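PDB 5XDC: thermophilic dibenzothiophene desulfurization enzyme C from Paenibacillus sp. A11-2, which probably uses reduced flavin (FMNH2) and oxygen to oxidise dibenzothiophene to its 5-oxide and then its 5,5-dioxide. Local coordinates for residues L267-H272 / F373-F378; G182-A187 / G232-A237; A194-N199 / V215-V220. All blocks are in the same frame, centred on the assembly; numbering follows the deposited sequence. Where two conformers were deposited one is given.

Contact 1 of 3, residues L267-H272 / F373-F378; sequences LEEAAH and FGFDRF
Van der Waals contacts carry most of this contact. E269 of helix 247-276 meets three phenylalanines of 373-378, and A270 meets one of them. The E269 side chain leaves the helix with CG anti to the backbone N and bends at chi2 (77°). Its CG lies at the edge of the F375 ring, 3.8 Å from F375 CD1. The same CG is 3.9 Å from CE2 of F378, whose ring the glutamate chain crosses at about a right angle. E269 and F373 meet tip to tip, and E269 OE1 is 3.4 Å from F373 CE1. A270 CB sits 3.9 Å from F375 CE1. F375 CB in turn lies over one face of the F373 ring, and F378 CD2 lies over one face of the F375 ring. An alanine at F375 would probably loosen the packing, since the ring that E269 CG, A270 CB and F378 CD2 all touch would be gone.

The polar link is indirect. A water donates to E269 OE1 at 2.8 Å and to F373 O at 2.9 Å. F373 O also accepts from R33.

The loop and first turn leading into helix 376-385 thus pack on helix 247-276, within the all-helical C-terminal domain of the acyl-CoA dehydrogenase fold.

Contact 2 of 3, residues G182-A187 / G232-A237; sequences GRIVAA and GQVTDA
This is a strand-to-helix contact between strand 184-190 of the acyl-CoA dehydrogenase-type beta domain and the N-terminus of helix 233-240. G232 is the N-cap residue. Its N donates to I184 O at 2.8 Å, and the bond is nearly straight at 175°. The donor lies above the carbonyl plane. G232 has positive phi (80°), and a side chain there would be jammed against the preceding carbonyl O and close to R183 CB. R183 CB packs on G232 N, while its guanidinium turns away to G180 O and D177.

I184 points at the first turn of the helix with two branches. CG2, anti to the backbone N, meets V234 CG1 at 3.8 Å. V234 CG1 takes the crowded position between its own N and carbonyl carbon (chi1 61°), and there it meets CG2 and CB of I184. CD1 of I184 reaches T235 OG1, the two side chains crossing at about a right angle. Y100 and F104 of helix 85-104 touch V234 as well.

Two waters bridge the segments. One links backbone to backbone, donating to I184 O and accepting from V234 N at 3.2 Å. The other accepts from I184 N at 2.9 Å and is hydrogen-bonded to the T235 hydroxyl, 2.7 Å from OG1.

Contact 3 of 3, residues A194-N199 / V215-V220; sequences AGVQVN and VTFSGV
Strands 196-198 and 215-217 run antiparallel, with axes 4.7 Å apart and an angle of 165° between their directions. Q197 and T216 form the hydrogen-bonded pair. V196 with F217 and V198 with V215 are the non-hydrogen-bonded pairs.

V196, V198, V215 and F217 share one face. V196 is the main bump there, and it fits a hollow between three side chains. Its CG1, anti to the backbone N, crosses obliquely to V215 CG1 at 4.0 Å. Its CG2 turns the other way, to V220 CG2 at 3.6 Å, and also approaches F217 CD2. V198 sits more loosely against V215. L168 of strand 167-174 also packs on V196, and F217 packs on I152 and V170.

G195 fits where no side chain could. A CB there would clash with S218 O, and its positive phi also calls for glycine. After strand 215-217 the chain turns a corner at S218 and G219. G219 and V220 both face I152 in a G1 beta bulge.

On the other face, Q197 and T216 lie side by side. Q197 bends at chi2 (62°) and its NE2 donates to V198 O. Just past the strand, N199 reaches across to T216. Its ND2 donates to T216 OG1 at 2.9 Å and 174°, in the amide plane. OG1 is also hydrogen-bonded to T155 OG1.

S218 N donates to G195 O at 2.8 Å, and a water donates to the same oxygen. The chemistry implies an edge pair of a three-stranded antiparallel sheet (155-156, 215-217, 196-198) in the acyl-CoA dehydrogenase-type middle domain, apolar on one face and polar on the other.

Contacts 2 and 3 lie at the beta-rich end of the chain, with centres about 21 Å apart. Strand 184-190 belongs to the mixed sheet and strand 196-198 to the small antiparallel one. The nearest atoms of the two contacts are about 8 Å apart, without touching. Contact 1 is in the C-terminal helical part, its centre about 43 Å from that of contact 2 and about 39 Å from that of contact 3. It is the buried one, and it relies on E269 and A270 packed against phenylalanine rings, and on one bridging water. Contacts 2 and 3 are only partly buried. Contact 2 joins strand to helix with one direct backbone bond and two waters. Contact 3 has the most direct hydrogen bonds.

Contact 1 of 3, residues L267-H272 / F373-F378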
ATOM      1  N   LEU B 267      -2.928  18.921   3.219  1.00 13.41           N
ATOM      2  CA  LEU B 267      -2.423  18.517   4.525  1.00 13.65           C
ATOM      3  C   LEU B 267      -2.563  19.649   5.541  1.00 13.38           C
ATOM      4  O   LEU B 267      -2.972  19.416   6.683  1.00 15.39           O
ATOM      5  CB  LEU B 267      -0.970  18.060   4.396  1.00 13.36           C
ATOM      6  CG  LEU B 267      -0.373  17.118   5.439  1.00 26.77           C
ATOM      7  CD1 LEU B 267      -1.192  15.878   5.644  1.00 17.37           C
ATOM      8  CD2 LEU B 267       1.054  16.745   5.007  1.00 32.45           C
ATOM      9  N   GLU B 268      -2.221  20.879   5.146  0.59 14.88           N
ATOM     10  CA  GLU B 268      -2.358  22.020   6.049  0.59 15.39           C
ATOM     11  C   GLU B 268      -3.819  22.288   6.387  0.59 16.68           C
ATOM     12  O   GLU B 268      -4.150  22.559   7.546  0.59 15.35           O
ATOM     13  CB  GLU B 268      -1.727  23.269   5.438  0.59 17.20           C
ATOM     14  CG  GLU B 268      -0.219  23.234   5.332  0.59 20.52           C
ATOM     15  CD  GLU B 268       0.478  23.405   6.674  0.59 25.66           C
ATOM     16  OE1 GLU B 268      -0.202  23.394   7.728  0.59 18.89           O
ATOM     17  OE2 GLU B 268       1.716  23.554   6.668  0.59 24.39           O
ATOM     18  N   GLU B 269      -4.709  22.209   5.397  1.00 15.79           N
ATOM     19  CA  GLU B 269      -6.124  22.445   5.673  1.00 15.31           C
ATOM     20  C   GLU B 269      -6.677  21.384   6.612  1.00 16.94           C
ATOM     21  O   GLU B 269      -7.470  21.688   7.511  1.00 16.32           O
ATOM     22  CB  GLU B 269      -6.923  22.475   4.364  1.00 14.69           C
ATOM     23  CG  GLU B 269      -8.435  22.593   4.508  1.00 21.64           C
ATOM     24  CD  GLU B 269      -8.901  24.003   4.835  1.00 32.89           C
ATOM     25  OE1 GLU B 269     -10.134  24.198   4.939  1.00 29.16           O
ATOM     26  OE2 GLU B 269      -8.047  24.906   5.001  1.00 28.57           O
ATOM     27  N   ALA B 270      -6.292  20.126   6.403  1.00 14.60           N
ATOM     28  CA  ALA B 270      -6.710  19.068   7.307  1.00 14.62           C
ATOM     29  C   ALA B 270      -6.200  19.342   8.718  1.00 15.24           C
ATOM     30  O   ALA B 270      -6.958  19.255   9.690  1.00 15.18           O
ATOM     31  CB  ALA B 270      -6.212  17.722   6.793  1.00 15.81           C
ATOM     32  N   ALA B 271      -4.914  19.689   8.843  1.00 14.12           N
ATOM     33  CA  ALA B 271      -4.343  19.941  10.163  1.00 15.75           C
ATOM     34  C   ALA B 271      -5.113  21.039  10.883  1.00 17.45           C
ATOM     35  O   ALA B 271      -5.429  20.922  12.078  1.00 17.40           O
ATOM     36  CB  ALA B 271      -2.869  20.320  10.027  1.00 16.80           C
ATOM     37  N   HIS B 272      -5.438  22.109  10.160  1.00 18.80           N
ATOM     38  CA  HIS B 272      -6.230  23.194  10.731  1.00 21.72           C
ATOM     39  C   HIS B 272      -7.572  22.696  11.246  1.00 22.18           C
ATOM     40  O   HIS B 272      -7.991  23.053  12.356  1.00 20.92           O
ATOM     41  CB  HIS B 272      -6.426  24.288   9.685  1.00 23.59           C
ATOM     42  CG  HIS B 272      -7.261  25.434  10.165  1.00 31.74           C
ATOM     43  ND1 HIS B 272      -8.625  25.490   9.978  1.00 47.73           N
ATOM     44  CD2 HIS B 272      -6.927  26.559  10.840  1.00 41.44           C
ATOM     45  CE1 HIS B 272      -9.096  26.605  10.511  1.00 44.12           C
ATOM     46  NE2 HIS B 272      -8.085  27.272  11.038  1.00 40.99           N
ATOM     47  N   PHE B 373     -17.709  22.355   4.351  1.00 21.39           N
ATOM     48  CA  PHE B 373     -16.277  22.347   4.631  1.00 19.62           C
ATOM     49  C   PHE B 373     -15.482  22.344   3.322  1.00 18.64           C
ATOM     50  O   PHE B 373     -14.501  23.083   3.170  1.00 18.45           O
ATOM     51  CB  PHE B 373     -15.950  21.132   5.508  1.00 21.57           C
ATOM     52  CG  PHE B 373     -14.483  20.974   5.858  1.00 20.02           C
ATOM     53  CD1 PHE B 373     -13.638  22.068   5.950  1.00 22.47           C
ATOM     54  CD2 PHE B 373     -13.962  19.716   6.105  1.00 19.53           C
ATOM     55  CE1 PHE B 373     -12.302  21.900   6.266  1.00 22.96           C
ATOM     56  CE2 PHE B 373     -12.623  19.550   6.429  1.00 18.26           C
ATOM     57  CZ  PHE B 373     -11.799  20.644   6.506  1.00 20.86           C
ATOM     58  N   GLY B 374     -15.913  21.538   2.357  1.00 18.06           N
ATOM     59  CA  GLY B 374     -15.367  21.617   1.016  1.00 17.48           C
ATOM     60  C   GLY B 374     -14.000  20.994   0.841  1.00 14.38           C
ATOM     61  O   GLY B 374     -13.324  21.283  -0.150  1.00 15.89           O
ATOM     62  N   PHE B 375     -13.585  20.128   1.757  1.00 14.42           N
ATOM     63  CA  PHE B 375     -12.236  19.570   1.697  1.00 13.03           C
ATOM     64  C   PHE B 375     -12.055  18.661   0.495  1.00 13.87           C
ATOM     65  O   PHE B 375     -10.927  18.493   0.010  1.00 13.60           O
ATOM     66  CB  PHE B 375     -11.943  18.812   2.995  1.00 16.04           C
ATOM     67  CG  PHE B 375     -10.550  18.256   3.070  1.00 14.30           C
ATOM     68  CD1 PHE B 375      -9.506  19.047   3.492  1.00 14.73           C
ATOM     69  CD2 PHE B 375     -10.295  16.941   2.717  1.00 14.64           C
ATOM     70  CE1 PHE B 375      -8.238  18.549   3.548  1.00 13.45           C
ATOM     71  CE2 PHE B 375      -9.016  16.441   2.786  1.00 11.53           C
ATOM     72  CZ  PHE B 375      -7.997  17.248   3.199  1.00 11.38           C
ATOM     73  N   ASP B 376     -13.145  18.089  -0.013  1.00 13.37           N
ATOM     74  CA  ASP B 376     -13.081  17.210  -1.166  1.00 12.32           C
ATOM     75  C   ASP B 376     -12.564  17.912  -2.412  1.00 11.42           C
ATOM     76  O   ASP B 376     -12.227  17.227  -3.371  1.00 12.38           O
ATOM     77  CB  ASP B 376     -14.459  16.629  -1.443  1.00 13.40           C
ATOM     78  CG  ASP B 376     -15.472  17.677  -1.772  1.00 13.58           C
ATOM     79  OD1 ASP B 376     -15.761  18.525  -0.903  1.00 15.84           O
ATOM     80  OD2 ASP B 376     -16.008  17.646  -2.901  1.00 16.43           O
ATOM     81  N   ARG B 377     -12.516  19.245  -2.418  1.00 12.00           N
ATOM     82  CA  ARG B 377     -11.935  19.975  -3.544  1.00 12.87           C
ATOM     83  C   ARG B 377     -10.521  19.506  -3.855  1.00 10.88           C
ATOM     84  O   ARG B 377     -10.134  19.404  -5.025  1.00 12.44           O
ATOM     85  CB  ARG B 377     -11.940  21.471  -3.239  1.00 17.23           C
ATOM     86  CG  ARG B 377     -11.310  22.324  -4.299  1.00 19.61           C
ATOM     87  CD  ARG B 377     -11.488  23.811  -3.951  1.00 20.19           C
ATOM     88  NE  ARG B 377     -10.974  24.133  -2.618  1.00 16.47           N
ATOM     89  CZ  ARG B 377      -9.719  24.460  -2.347  1.00 14.43           C
ATOM     90  NH1 ARG B 377      -8.821  24.545  -3.322  1.00 17.83           N
ATOM     91  NH2 ARG B 377      -9.360  24.708  -1.097  1.00 18.97           N
ATOM     92  N   PHE B 378      -9.721  19.222  -2.823  1.00 12.48           N
ATOM     93  CA  PHE B 378      -8.342  18.805  -3.066  1.00 14.23           C
ATOM     94  C   PHE B 378      -8.289  17.478  -3.820  1.00 11.34           C
ATOM     95  O   PHE B 378      -7.587  17.351  -4.832  1.00 12.14           O
ATOM     96  CB  PHE B 378      -7.587  18.709  -1.739  1.00 15.72           C
ATOM     97  CG  PHE B 378      -7.441  20.030  -1.021  1.00 11.74           C
ATOM     98  CD1 PHE B 378      -6.463  20.941  -1.408  1.00 11.70           C
ATOM     99  CD2 PHE B 378      -8.254  20.346   0.060  1.00 14.10           C
ATOM    100  CE1 PHE B 378      -6.317  22.150  -0.743  1.00 14.64           C
ATOM    101  CE2 PHE B 378      -8.114  21.547   0.734  1.00 15.51           C
ATOM    102  CZ  PHE B 378      -7.149  22.457   0.321  1.00 13.56           C
TER
HETATM  103  O   HOH W   1     -11.574  22.854   2.954  1.00 19.92           O

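Contact 2 of 3, residues G182-A187 / G232-A237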
ATOM      1  N   GLY B 182       0.287  16.104 -42.830  1.00 24.35           N
ATOM      2  CA  GLY B 182       0.506  15.468 -41.547  1.00 27.28           C
ATOM      3  C   GLY B 182       1.658  16.017 -40.740  1.00 32.72           C
ATOM      4  O   GLY B 182       2.076  15.374 -39.770  1.00 34.65           O
ATOM      5  N   ARG B 183       2.190  17.181 -41.103  1.00 22.35           N
ATOM      6  CA  ARG B 183       3.262  17.813 -40.355  1.00 20.56           C
ATOM      7  C   ARG B 183       2.668  18.768 -39.334  1.00 22.32           C
ATOM      8  O   ARG B 183       1.729  19.504 -39.634  1.00 21.29           O
ATOM      9  CB  ARG B 183       4.200  18.567 -41.300  1.00 22.80           C
ATOM     10  CG  ARG B 183       4.783  17.699 -42.417  1.00 26.45           C
ATOM     11  CD  ARG B 183       5.770  18.486 -43.270  1.00 25.54           C
ATOM     12  NE  ARG B 183       5.091  19.495 -44.085  1.00 25.76           N
ATOM     13  CZ  ARG B 183       5.679  20.574 -44.595  1.00 30.69           C
ATOM     14  NH1 ARG B 183       6.966  20.807 -44.383  1.00 28.96           N
ATOM     15  NH2 ARG B 183       4.971  21.430 -45.312  1.00 29.01           N
ATOM     16  N   ILE B 184       3.215  18.763 -38.128  1.00 21.47           N
ATOM     17  CA  ILE B 184       2.657  19.603 -37.077  1.00 14.61           C
ATOM     18  C   ILE B 184       3.148  21.029 -37.249  1.00 17.40           C
ATOM     19  O   ILE B 184       4.354  21.276 -37.359  1.00 20.62           O
ATOM     20  CB  ILE B 184       3.020  19.068 -35.685  1.00 19.06           C
ATOM     21  CG1 ILE B 184       2.362  17.711 -35.454  1.00 24.86           C
ATOM     22  CG2 ILE B 184       2.533  20.055 -34.625  1.00 18.14           C
ATOM     23  CD1 ILE B 184       2.869  16.990 -34.209  1.00 24.13           C
ATOM     24  N   VAL B 185       2.225  21.976 -37.265  0.63 17.98           N
ATOM     25  CA  VAL B 185       2.586  23.383 -37.204  0.63 20.35           C
ATOM     26  C   VAL B 185       2.075  23.946 -35.893  0.63 21.24           C
ATOM     27  O   VAL B 185       1.020  23.552 -35.374  0.63 18.99           O
ATOM     28  CB  VAL B 185       2.043  24.211 -38.387  0.63 19.52           C
ATOM     29  CG1 VAL B 185       2.713  23.785 -39.678  0.63 28.52           C
ATOM     30  CG2 VAL B 185       0.545  24.089 -38.479  0.63 21.12           C
ATOM     31  N   ALA B 186       2.847  24.881 -35.358  1.00 15.58           N
ATOM     32  CA  ALA B 186       2.541  25.564 -34.121  1.00 15.59           C
ATOM     33  C   ALA B 186       2.624  27.056 -34.370  1.00 15.14           C
ATOM     34  O   ALA B 186       3.416  27.513 -35.198  1.00 16.63           O
ATOM     35  CB  ALA B 186       3.502  25.161 -32.988  1.00 19.49           C
ATOM     36  N   ALA B 187       1.812  27.808 -33.643  1.00 15.52           N
ATOM     37  CA  ALA B 187       1.781  29.255 -33.804  1.00 16.38           C
ATOM     38  C   ALA B 187       1.286  29.889 -32.518  1.00 16.09           C
ATOM     39  O   ALA B 187       0.656  29.238 -31.677  1.00 17.01           O
ATOM     40  CB  ALA B 187       0.893  29.677 -34.981  1.00 15.44           C
ATOM     41  N   GLY B 232       6.472  20.389 -38.880  1.00 21.02           N
ATOM     42  CA  GLY B 232       7.144  19.175 -38.487  1.00 24.74           C
ATOM     43  C   GLY B 232       8.401  19.365 -37.663  1.00 21.60           C
ATOM     44  O   GLY B 232       8.997  18.368 -37.241  1.00 21.75           O
ATOM     45  N   GLN B 233       8.825  20.602 -37.404  1.00 19.55           N
ATOM     46  CA  GLN B 233      10.061  20.806 -36.655  1.00 20.91           C
ATOM     47  C   GLN B 233       9.965  20.249 -35.241  1.00 22.90           C
ATOM     48  O   GLN B 233      10.967  19.773 -34.696  1.00 22.87           O
ATOM     49  CB  GLN B 233      10.424  22.286 -36.589  1.00 22.30           C
ATOM     50  CG  GLN B 233      11.789  22.543 -35.934  1.00 25.60           C
ATOM     51  CD  GLN B 233      12.160  24.011 -35.915  1.00 29.05           C
ATOM     52  OE1 GLN B 233      11.716  24.783 -36.762  1.00 27.26           O
ATOM     53  NE2 GLN B 233      12.964  24.408 -34.932  1.00 31.61           N
ATOM     54  N   VAL B 234       8.784  20.296 -34.629  1.00 20.77           N
ATOM     55  CA  VAL B 234       8.674  19.761 -33.276  1.00 19.19           C
ATOM     56  C   VAL B 234       8.864  18.248 -33.299  1.00 20.27           C
ATOM     57  O   VAL B 234       9.496  17.672 -32.405  1.00 21.18           O
ATOM     58  CB  VAL B 234       7.332  20.176 -32.647  1.00 20.72           C
ATOM     59  CG1 VAL B 234       6.148  19.634 -33.442  1.00 22.28           C
ATOM     60  CG2 VAL B 234       7.263  19.727 -31.202  1.00 21.33           C
ATOM     61  N   THR B 235       8.328  17.585 -34.321  1.00 17.46           N
ATOM     62  CA  THR B 235       8.541  16.149 -34.470  1.00 20.23           C
ATOM     63  C   THR B 235      10.020  15.843 -34.671  1.00 24.68           C
ATOM     64  O   THR B 235      10.549  14.887 -34.094  1.00 22.46           O
ATOM     65  CB  THR B 235       7.708  15.629 -35.641  1.00 18.18           C
ATOM     66  OG1 THR B 235       6.326  15.931 -35.420  1.00 24.98           O
ATOM     67  CG2 THR B 235       7.858  14.131 -35.798  1.00 32.17           C
ATOM     68  N   ASP B 236      10.711  16.654 -35.478  1.00 21.53           N
ATOM     69  CA  ASP B 236      12.140  16.452 -35.673  1.00 22.73           C
ATOM     70  C   ASP B 236      12.913  16.658 -34.375  1.00 24.13           C
ATOM     71  O   ASP B 236      13.850  15.908 -34.078  1.00 24.75           O
ATOM     72  CB  ASP B 236      12.655  17.404 -36.751  1.00 25.98           C
ATOM     73  CG  ASP B 236      12.036  17.141 -38.111  1.00 31.63           C
ATOM     74  OD1 ASP B 236      11.537  16.022 -38.342  1.00 33.85           O
ATOM     75  OD2 ASP B 236      12.052  18.064 -38.950  1.00 42.96           O
ATOM     76  N   ALA B 237      12.548  17.678 -33.597  1.00 21.39           N
ATOM     77  CA  ALA B 237      13.232  17.922 -32.329  1.00 22.95           C
ATOM     78  C   ALA B 237      13.007  16.767 -31.365  1.00 23.73           C
ATOM     79  O   ALA B 237      13.933  16.347 -30.664  1.00 23.93           O
ATOM     80  CB  ALA B 237      12.753  19.234 -31.708  1.00 23.64           C
TER
HETATM   81  O   HOH W   2       6.627  22.232 -35.886  1.00 21.72           O
HETATM   82  O   HOH W   3       5.067  16.562 -37.686  1.00 23.93           O

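Contact 3 of 3, residues A194-N199 / V215-V220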
ATOM      1  N   ALA B 194      -9.942  36.545 -36.200  1.00 23.44           N
ATOM      2  CA  ALA B 194     -11.185  36.159 -36.871  1.00 19.51           C
ATOM      3  C   ALA B 194     -11.257  34.652 -37.056  1.00 14.21           C
ATOM      4  O   ALA B 194     -10.312  34.024 -37.539  1.00 15.71           O
ATOM      5  CB  ALA B 194     -11.296  36.853 -38.233  1.00 19.58           C
ATOM      6  N   GLY B 195     -12.393  34.068 -36.669  1.00 17.95           N
ATOM      7  CA  GLY B 195     -12.611  32.650 -36.823  1.00 20.38           C
ATOM      8  C   GLY B 195     -12.338  31.831 -35.577  1.00 14.99           C
ATOM      9  O   GLY B 195     -12.674  30.642 -35.557  1.00 18.03           O
ATOM     10  N   VAL B 196     -11.731  32.423 -34.555  1.00 17.91           N
ATOM     11  CA  VAL B 196     -11.462  31.720 -33.302  1.00 18.22           C
ATOM     12  C   VAL B 196     -12.680  31.849 -32.399  1.00 15.51           C
ATOM     13  O   VAL B 196     -13.121  32.960 -32.084  1.00 16.42           O
ATOM     14  CB  VAL B 196     -10.209  32.271 -32.607  1.00 16.98           C
ATOM     15  CG1 VAL B 196     -10.028  31.607 -31.224  1.00 15.77           C
ATOM     16  CG2 VAL B 196      -8.973  32.032 -33.473  1.00 19.31           C
ATOM     17  N   GLN B 197     -13.215  30.711 -31.953  1.00 17.19           N
ATOM     18  CA  GLN B 197     -14.330  30.716 -31.010  1.00 14.76           C
ATOM     19  C   GLN B 197     -13.943  29.865 -29.810  1.00 13.78           C
ATOM     20  O   GLN B 197     -13.768  28.650 -29.942  1.00 18.04           O
ATOM     21  CB  GLN B 197     -15.618  30.196 -31.655  1.00 20.53           C
ATOM     22  CG  GLN B 197     -16.809  30.139 -30.702  1.00 27.07           C
ATOM     23  CD  GLN B 197     -17.208  31.502 -30.174  1.00 41.38           C
ATOM     24  OE1 GLN B 197     -17.501  32.423 -30.946  1.00 37.41           O
ATOM     25  NE2 GLN B 197     -17.227  31.641 -28.848  1.00 37.39           N
ATOM     26  N   VAL B 198     -13.782  30.515 -28.663  1.00 16.76           N
ATOM     27  CA  VAL B 198     -13.555  29.825 -27.396  1.00 13.99           C
ATOM     28  C   VAL B 198     -14.917  29.382 -26.885  1.00 15.49           C
ATOM     29  O   VAL B 198     -15.793  30.215 -26.655  1.00 18.41           O
ATOM     30  CB  VAL B 198     -12.853  30.739 -26.387  1.00 17.46           C
ATOM     31  CG1 VAL B 198     -12.660  30.024 -25.054  1.00 17.96           C
ATOM     32  CG2 VAL B 198     -11.523  31.210 -26.954  1.00 18.44           C
ATOM     33  N   ASN B 199     -15.105  28.072 -26.709  1.00 17.14           N
ATOM     34  CA  ASN B 199     -16.468  27.570 -26.545  1.00 16.19           C
ATOM     35  C   ASN B 199     -16.985  27.562 -25.110  1.00 21.06           C
ATOM     36  O   ASN B 199     -18.205  27.482 -24.922  1.00 23.48           O
ATOM     37  CB  ASN B 199     -16.579  26.167 -27.131  1.00 17.73           C
ATOM     38  CG  ASN B 199     -16.463  26.172 -28.635  1.00 18.95           C
ATOM     39  OD1 ASN B 199     -17.052  27.023 -29.307  1.00 20.95           O
ATOM     40  ND2 ASN B 199     -15.681  25.252 -29.172  1.00 16.68           N
ATOM     41  N   VAL B 215     -11.923  24.820 -28.369  1.00 15.79           N
ATOM     42  CA  VAL B 215     -11.787  26.013 -29.195  1.00 14.17           C
ATOM     43  C   VAL B 215     -12.054  25.589 -30.626  1.00 13.66           C
ATOM     44  O   VAL B 215     -11.482  24.603 -31.102  1.00 15.76           O
ATOM     45  CB  VAL B 215     -10.389  26.650 -29.079  1.00 16.37           C
ATOM     46  CG1 VAL B 215     -10.228  27.797 -30.095  1.00 18.22           C
ATOM     47  CG2 VAL B 215     -10.149  27.152 -27.672  1.00 16.83           C
ATOM     48  N   THR B 216     -12.923  26.328 -31.312  1.00 15.62           N
ATOM     49  CA  THR B 216     -13.286  26.022 -32.682  1.00 14.50           C
ATOM     50  C   THR B 216     -12.623  27.040 -33.592  1.00 13.96           C
ATOM     51  O   THR B 216     -12.751  28.250 -33.363  1.00 16.39           O
ATOM     52  CB  THR B 216     -14.805  26.049 -32.883  1.00 19.49           C
ATOM     53  OG1 THR B 216     -15.405  25.012 -32.082  1.00 18.15           O
ATOM     54  CG2 THR B 216     -15.146  25.797 -34.350  1.00 19.75           C
ATOM     55  N   PHE B 217     -11.887  26.543 -34.579  1.00 16.35           N
ATOM     56  CA  PHE B 217     -11.223  27.377 -35.578  1.00 14.76           C
ATOM     57  C   PHE B 217     -12.017  27.283 -36.874  1.00 16.95           C
ATOM     58  O   PHE B 217     -12.114  26.201 -37.464  1.00 16.32           O
ATOM     59  CB  PHE B 217      -9.782  26.915 -35.811  1.00 17.61           C
ATOM     60  CG  PHE B 217      -8.919  26.954 -34.576  1.00 15.61           C
ATOM     61  CD1 PHE B 217      -8.927  25.910 -33.677  1.00 17.89           C
ATOM     62  CD2 PHE B 217      -8.101  28.045 -34.318  1.00 20.07           C
ATOM     63  CE1 PHE B 217      -8.138  25.946 -32.543  1.00 18.99           C
ATOM     64  CE2 PHE B 217      -7.309  28.089 -33.175  1.00 19.96           C
ATOM     65  CZ  PHE B 217      -7.332  27.041 -32.290  1.00 19.37           C
ATOM     66  N   SER B 218     -12.578  28.409 -37.313  1.00 18.54           N
ATOM     67  CA  SER B 218     -13.306  28.480 -38.577  1.00 17.65           C
ATOM     68  C   SER B 218     -12.556  29.392 -39.546  1.00 16.55           C
ATOM     69  O   SER B 218     -12.706  30.610 -39.493  1.00 18.18           O
ATOM     70  CB  SER B 218     -14.721  28.991 -38.339  1.00 23.11           C
ATOM     71  OG  SER B 218     -15.441  28.067 -37.556  1.00 28.80           O
ATOM     72  N   GLY B 219     -11.775  28.791 -40.438  1.00 18.06           N
ATOM     73  CA  GLY B 219     -11.043  29.571 -41.425  1.00 20.11           C
ATOM     74  C   GLY B 219     -10.086  30.567 -40.804  1.00 17.88           C
ATOM     75  O   GLY B 219      -9.937  31.688 -41.307  1.00 18.56           O
ATOM     76  N   VAL B 220      -9.421  30.176 -39.722  1.00 16.76           N
ATOM     77  CA  VAL B 220      -8.541  31.076 -38.986  1.00 14.91           C
ATOM     78  C   VAL B 220      -7.220  31.186 -39.736  1.00 14.84           C
ATOM     79  O   VAL B 220      -6.557  30.179 -39.998  1.00 16.69           O
ATOM     80  CB  VAL B 220      -8.328  30.566 -37.551  1.00 16.76           C
ATOM     81  CG1 VAL B 220      -7.238  31.320 -36.847  1.00 17.89           C
ATOM     82  CG2 VAL B 220      -9.621  30.722 -36.780  1.00 14.94           C
TER
HETATM   83  O   HOH W   4     -15.103  29.374 -34.974  1.00 22.73           O